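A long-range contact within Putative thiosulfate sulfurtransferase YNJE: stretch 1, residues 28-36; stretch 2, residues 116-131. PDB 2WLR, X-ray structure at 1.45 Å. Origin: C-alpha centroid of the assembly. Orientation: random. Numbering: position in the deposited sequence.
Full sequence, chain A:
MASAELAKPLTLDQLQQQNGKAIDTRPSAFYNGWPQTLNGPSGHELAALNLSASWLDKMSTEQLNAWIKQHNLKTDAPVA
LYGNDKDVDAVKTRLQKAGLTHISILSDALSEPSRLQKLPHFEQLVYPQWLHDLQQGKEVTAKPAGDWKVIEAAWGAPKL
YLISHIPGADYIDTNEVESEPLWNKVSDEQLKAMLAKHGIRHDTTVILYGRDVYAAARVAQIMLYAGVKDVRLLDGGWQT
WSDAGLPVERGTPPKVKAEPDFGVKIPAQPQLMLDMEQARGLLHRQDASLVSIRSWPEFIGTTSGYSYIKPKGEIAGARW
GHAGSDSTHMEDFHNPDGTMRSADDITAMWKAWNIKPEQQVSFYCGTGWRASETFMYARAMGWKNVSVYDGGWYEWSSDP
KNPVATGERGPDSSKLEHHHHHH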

# COMPACT_ATOMS: atom_id res chain seq x y z
N SER A 28 3.84 11.03 4.65
CA SER A 28 3.57 9.74 5.26
C SER A 28 4.79 8.83 5.38
O SER A 28 4.84 7.99 6.23
CB SER A 28 2.42 9.02 4.54
OG SER A 28 2.78 8.66 3.22
N ALA A 29 5.78 9.01 4.50
CA ALA A 29 6.96 8.21 4.60
C ALA A 29 7.57 8.31 5.98
O ALA A 29 7.97 7.31 6.56
CB ALA A 29 7.97 8.64 3.57
N PHE A 30 7.60 9.52 6.51
CA PHE A 30 8.21 9.75 7.82
C PHE A 30 7.27 9.30 8.93
O PHE A 30 7.71 8.70 9.91
CB PHE A 30 8.67 11.20 7.97
CG PHE A 30 9.58 11.66 6.86
CD1 PHE A 30 10.71 10.93 6.55
CD2 PHE A 30 9.27 12.76 6.10
CE1 PHE A 30 11.55 11.31 5.51
CE2 PHE A 30 10.11 13.16 5.07
CZ PHE A 30 11.24 12.43 4.78
N TYR A 31 6.01 9.57 8.80
CA TYR A 31 5.00 9.04 9.72
C TYR A 31 5.13 7.52 9.80
O TYR A 31 5.05 6.95 10.88
CB TYR A 31 3.60 9.44 9.23
CG TYR A 31 2.44 8.90 10.02
CD1 TYR A 31 1.99 9.50 11.17
CD2 TYR A 31 1.80 7.77 9.60
CE1 TYR A 31 0.93 9.03 11.86
CE2 TYR A 31 0.71 7.27 10.32
CZ TYR A 31 0.30 7.90 11.43
OH TYR A 31 -0.78 7.41 12.16
N ASN A 32 5.30 6.86 8.66
CA ASN A 32 5.37 5.40 8.62
C ASN A 32 6.59 4.82 9.33
O ASN A 32 6.60 3.66 9.71
CB ASN A 32 5.34 4.88 7.18
CG ASN A 32 4.03 5.11 6.47
OD1 ASN A 32 2.98 5.31 7.10
ND2 ASN A 32 4.05 4.95 5.16
N GLY A 33 7.66 5.61 9.42
CA GLY A 33 8.88 5.13 10.06
C GLY A 33 10.19 5.51 9.40
O GLY A 33 11.23 5.38 10.03
N TRP A 34 10.20 5.99 8.17
CA TRP A 34 11.46 6.40 7.55
C TRP A 34 12.03 7.55 8.37
O TRP A 34 11.38 8.55 8.61
CB TRP A 34 11.27 6.84 6.13
CG TRP A 34 11.00 5.71 5.22
CD1 TRP A 34 9.78 5.34 4.71
CD2 TRP A 34 11.94 4.75 4.72
NE1 TRP A 34 9.91 4.24 3.96
CE2 TRP A 34 11.23 3.87 3.89
CE3 TRP A 34 13.32 4.58 4.84
CZ2 TRP A 34 11.83 2.81 3.22
CZ3 TRP A 34 13.92 3.54 4.20
CH2 TRP A 34 13.19 2.68 3.36
N PRO A 35 13.30 7.42 8.80
CA PRO A 35 13.90 8.57 9.48
C PRO A 35 14.18 9.74 8.51
O PRO A 35 14.47 9.53 7.34
CB PRO A 35 15.19 8.00 10.07
CG PRO A 35 15.11 6.53 9.92
CD PRO A 35 14.16 6.23 8.82
N GLN A 36 14.16 10.95 9.03
CA GLN A 36 14.45 12.13 8.22
C GLN A 36 15.95 12.28 7.96
O GLN A 36 16.33 13.01 7.05
CB GLN A 36 13.86 13.38 8.87
CG GLN A 36 12.31 13.31 8.97
CD GLN A 36 11.69 14.56 9.51
OE1 GLN A 36 11.26 14.61 10.66
NE2 GLN A 36 11.59 15.58 8.65
N LEU A 116 8.40 6.24 19.81
CA LEU A 116 7.72 6.38 18.51
C LEU A 116 7.20 5.05 18.01
O LEU A 116 7.73 3.99 18.34
CB LEU A 116 8.68 7.00 17.48
CG LEU A 116 9.15 8.41 17.87
CD1 LEU A 116 10.23 8.91 16.93
CD2 LEU A 116 8.01 9.42 17.94
N GLN A 117 6.14 5.15 17.20
CA GLN A 117 5.45 4.03 16.61
C GLN A 117 5.65 4.03 15.10
O GLN A 117 5.63 5.06 14.47
CB GLN A 117 3.94 4.10 16.88
CG GLN A 117 3.53 4.36 18.31
CD GLN A 117 4.03 3.35 19.28
OE1 GLN A 117 4.83 3.67 20.18
NE2 GLN A 117 3.56 2.13 19.14
N LYS A 118 5.82 2.86 14.51
CA LYS A 118 6.05 2.77 13.06
C LYS A 118 5.36 1.57 12.46
O LYS A 118 4.95 0.67 13.19
CB LYS A 118 7.55 2.68 12.77
CG LYS A 118 8.27 1.48 13.38
CD LYS A 118 9.79 1.64 13.37
CE LYS A 118 10.50 0.58 14.26
NZ LYS A 118 11.81 1.07 14.82
N LEU A 119 5.25 1.54 11.13
CA LEU A 119 4.95 0.29 10.45
C LEU A 119 6.00 -0.73 10.73
O LEU A 119 7.17 -0.44 10.58
CB LEU A 119 4.92 0.45 8.94
CG LEU A 119 3.87 1.31 8.31
CD1 LEU A 119 4.01 1.21 6.79
CD2 LEU A 119 2.46 0.83 8.75
N PRO A 120 5.60 -1.94 11.14
CA PRO A 120 6.54 -3.00 11.40
C PRO A 120 7.56 -3.18 10.29
O PRO A 120 8.72 -3.40 10.57
CB PRO A 120 5.62 -4.22 11.53
CG PRO A 120 4.41 -3.68 12.06
CD PRO A 120 4.22 -2.32 11.47
N HIS A 121 7.13 -3.02 9.03
CA HIS A 121 8.08 -3.13 7.93
C HIS A 121 7.94 -1.96 6.98
O HIS A 121 7.81 -2.13 5.79
CB HIS A 121 7.85 -4.44 7.18
CG HIS A 121 7.89 -5.63 8.07
ND1 HIS A 121 9.07 -6.13 8.60
CD2 HIS A 121 6.89 -6.39 8.57
CE1 HIS A 121 8.78 -7.18 9.36
NE2 HIS A 121 7.47 -7.34 9.38
N PHE A 122 8.06 -0.75 7.53
CA PHE A 122 8.01 0.47 6.74
C PHE A 122 8.99 0.45 5.53
O PHE A 122 8.73 1.08 4.50
CB PHE A 122 8.26 1.71 7.61
CG PHE A 122 9.67 1.85 8.08
CD1 PHE A 122 10.59 2.47 7.28
CD2 PHE A 122 10.09 1.32 9.29
CE1 PHE A 122 11.88 2.60 7.64
CE2 PHE A 122 11.41 1.46 9.68
CZ PHE A 122 12.33 2.08 8.83
N GLU A 123 10.11 -0.23 5.70
CA GLU A 123 11.15 -0.21 4.69
C GLU A 123 10.74 -0.88 3.39
O GLU A 123 11.41 -0.73 2.38
CB GLU A 123 12.43 -0.85 5.25
CG GLU A 123 12.46 -2.35 5.39
CD GLU A 123 11.62 -2.90 6.54
OE1 GLU A 123 11.26 -2.14 7.47
OE2 GLU A 123 11.38 -4.12 6.54
N GLN A 124 9.63 -1.60 3.42
CA GLN A 124 9.07 -2.19 2.19
C GLN A 124 8.37 -1.21 1.31
O GLN A 124 8.08 -1.54 0.16
CB GLN A 124 8.11 -3.30 2.54
CG GLN A 124 8.81 -4.53 3.18
CD GLN A 124 7.88 -5.48 3.89
OE1 GLN A 124 6.66 -5.31 3.94
NE2 GLN A 124 8.46 -6.55 4.43
N LEU A 125 8.01 -0.05 1.84
CA LEU A 125 7.28 1.00 1.11
C LEU A 125 8.19 2.19 1.03
O LEU A 125 8.17 3.08 1.88
CB LEU A 125 5.96 1.37 1.81
CG LEU A 125 4.91 0.26 1.77
CD1 LEU A 125 3.75 0.62 2.67
CD2 LEU A 125 4.38 -0.02 0.38
N VAL A 126 9.00 2.22 -0.01
CA VAL A 126 9.99 3.29 -0.15
C VAL A 126 9.41 4.58 -0.75
O VAL A 126 8.25 4.62 -1.19
CB VAL A 126 11.23 2.80 -0.94
CG1 VAL A 126 11.72 1.45 -0.36
CG2 VAL A 126 10.91 2.71 -2.45
N TYR A 127 10.20 5.64 -0.79
CA TYR A 127 9.77 6.93 -1.26
C TYR A 127 10.86 7.52 -2.19
O TYR A 127 12.00 7.02 -2.20
CB TYR A 127 9.44 7.83 -0.07
CG TYR A 127 10.60 8.21 0.82
CD1 TYR A 127 11.09 7.34 1.78
CD2 TYR A 127 11.20 9.45 0.69
CE1 TYR A 127 12.13 7.71 2.60
CE2 TYR A 127 12.27 9.82 1.51
CZ TYR A 127 12.72 8.95 2.45
OH TYR A 127 13.77 9.37 3.24
N PRO A 128 10.53 8.56 -2.97
CA PRO A 128 11.44 8.96 -4.06
C PRO A 128 12.85 9.35 -3.64
O PRO A 128 13.83 8.85 -4.22
CB PRO A 128 10.69 10.10 -4.75
CG PRO A 128 9.27 9.75 -4.55
CD PRO A 128 9.22 9.21 -3.13
N GLN A 129 12.99 10.24 -2.68
CA GLN A 129 14.33 10.65 -2.28
C GLN A 129 15.20 9.47 -1.87
O GLN A 129 16.41 9.43 -2.16
CB GLN A 129 14.29 11.70 -1.17
CG GLN A 129 15.66 12.38 -1.00
CD GLN A 129 16.08 13.19 -2.22
OE1 GLN A 129 15.28 13.96 -2.77
NE2 GLN A 129 17.31 12.98 -2.67
N TRP A 130 14.61 8.49 -1.21
CA TRP A 130 15.37 7.33 -0.74
C TRP A 130 15.95 6.61 -1.94
O TRP A 130 17.12 6.26 -1.97
CB TRP A 130 14.46 6.37 0.05
CG TRP A 130 15.12 5.11 0.53
CD1 TRP A 130 15.79 4.94 1.72
CD2 TRP A 130 15.18 3.84 -0.14
NE1 TRP A 130 16.25 3.66 1.83
CE2 TRP A 130 15.90 2.96 0.70
CE3 TRP A 130 14.73 3.37 -1.38
CZ2 TRP A 130 16.16 1.64 0.34
CZ3 TRP A 130 14.98 2.06 -1.72
CH2 TRP A 130 15.69 1.21 -0.86
N LEU A 131 15.11 6.40 -2.95
CA LEU A 131 15.53 5.66 -4.12
C LEU A 131 16.57 6.45 -4.89
O LEU A 131 17.51 5.89 -5.40
CB LEU A 131 14.32 5.37 -4.98
CG LEU A 131 14.51 4.49 -6.19
CD1 LEU A 131 15.21 3.20 -5.81
CD2 LEU A 131 13.13 4.24 -6.80
O HOH W 1 6.41 5.13 2.96
O HOH W 2 6.71 3.41 4.67
O HOH W 3 14.76 7.72 5.35

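The main projection is the indole of Trp 34, which has more of its surface covered by the other stretch than any other residue here. Stretch 2 forms the hollow that receives it. Phe 122 presents its edge to one face of the indole, with Phe 122 CE1 3.6 Å from Trp 34 CD2; Tyr 127 presents its edge to the opposite face, with Tyr 127 CE1 3.5 Å from Trp 34 CG. A broad, flat side chain suits such a slot because both of its faces can be packed at once. Farther along the six-membered ring, Val 126 CG1 lies 3.8 Å from Trp 34 CZ2, and the five-membered ring of Trp 130 lies oblique to the six-membered ring of Trp 34, centroids 4.4 Å apart. The indole also carries a polar group into this apolar setting, and the backbone satisfies it: Trp 34 NE1 donates to Leu 125 O at 2.9 Å.

Gly 33 ends the helical turn of stretch 1 in a Schellman motif, and its lack of a side chain leaves a hollow that the Phe 122 ring fills. At phi 139° and psi -14° a CB would be jammed against the carbonyl O of Asn 32, which by itself calls for glycine. Gly 33 CA sits over the face of the Phe 122 ring, 4.1 Å from its centroid, and a CB there would clash with Phe 122 CD2. Beside it, Asn 32 O accepts a hydrogen bond from Leu 119 N at 2.9 Å. Asn 32 ND2 donates to two waters; one lies 2.9 Å from Leu 125 O and the other 3.1 Å from Phe 122 O.

Tyr 127 packs against both Trp 34 and the helix. The small methyl of Ala 29 lies over the face of the Tyr 127 ring, with Ala 29 CB 4.2 Å from the ring centroid, while Phe 30 turns an edge toward the tyrosine face.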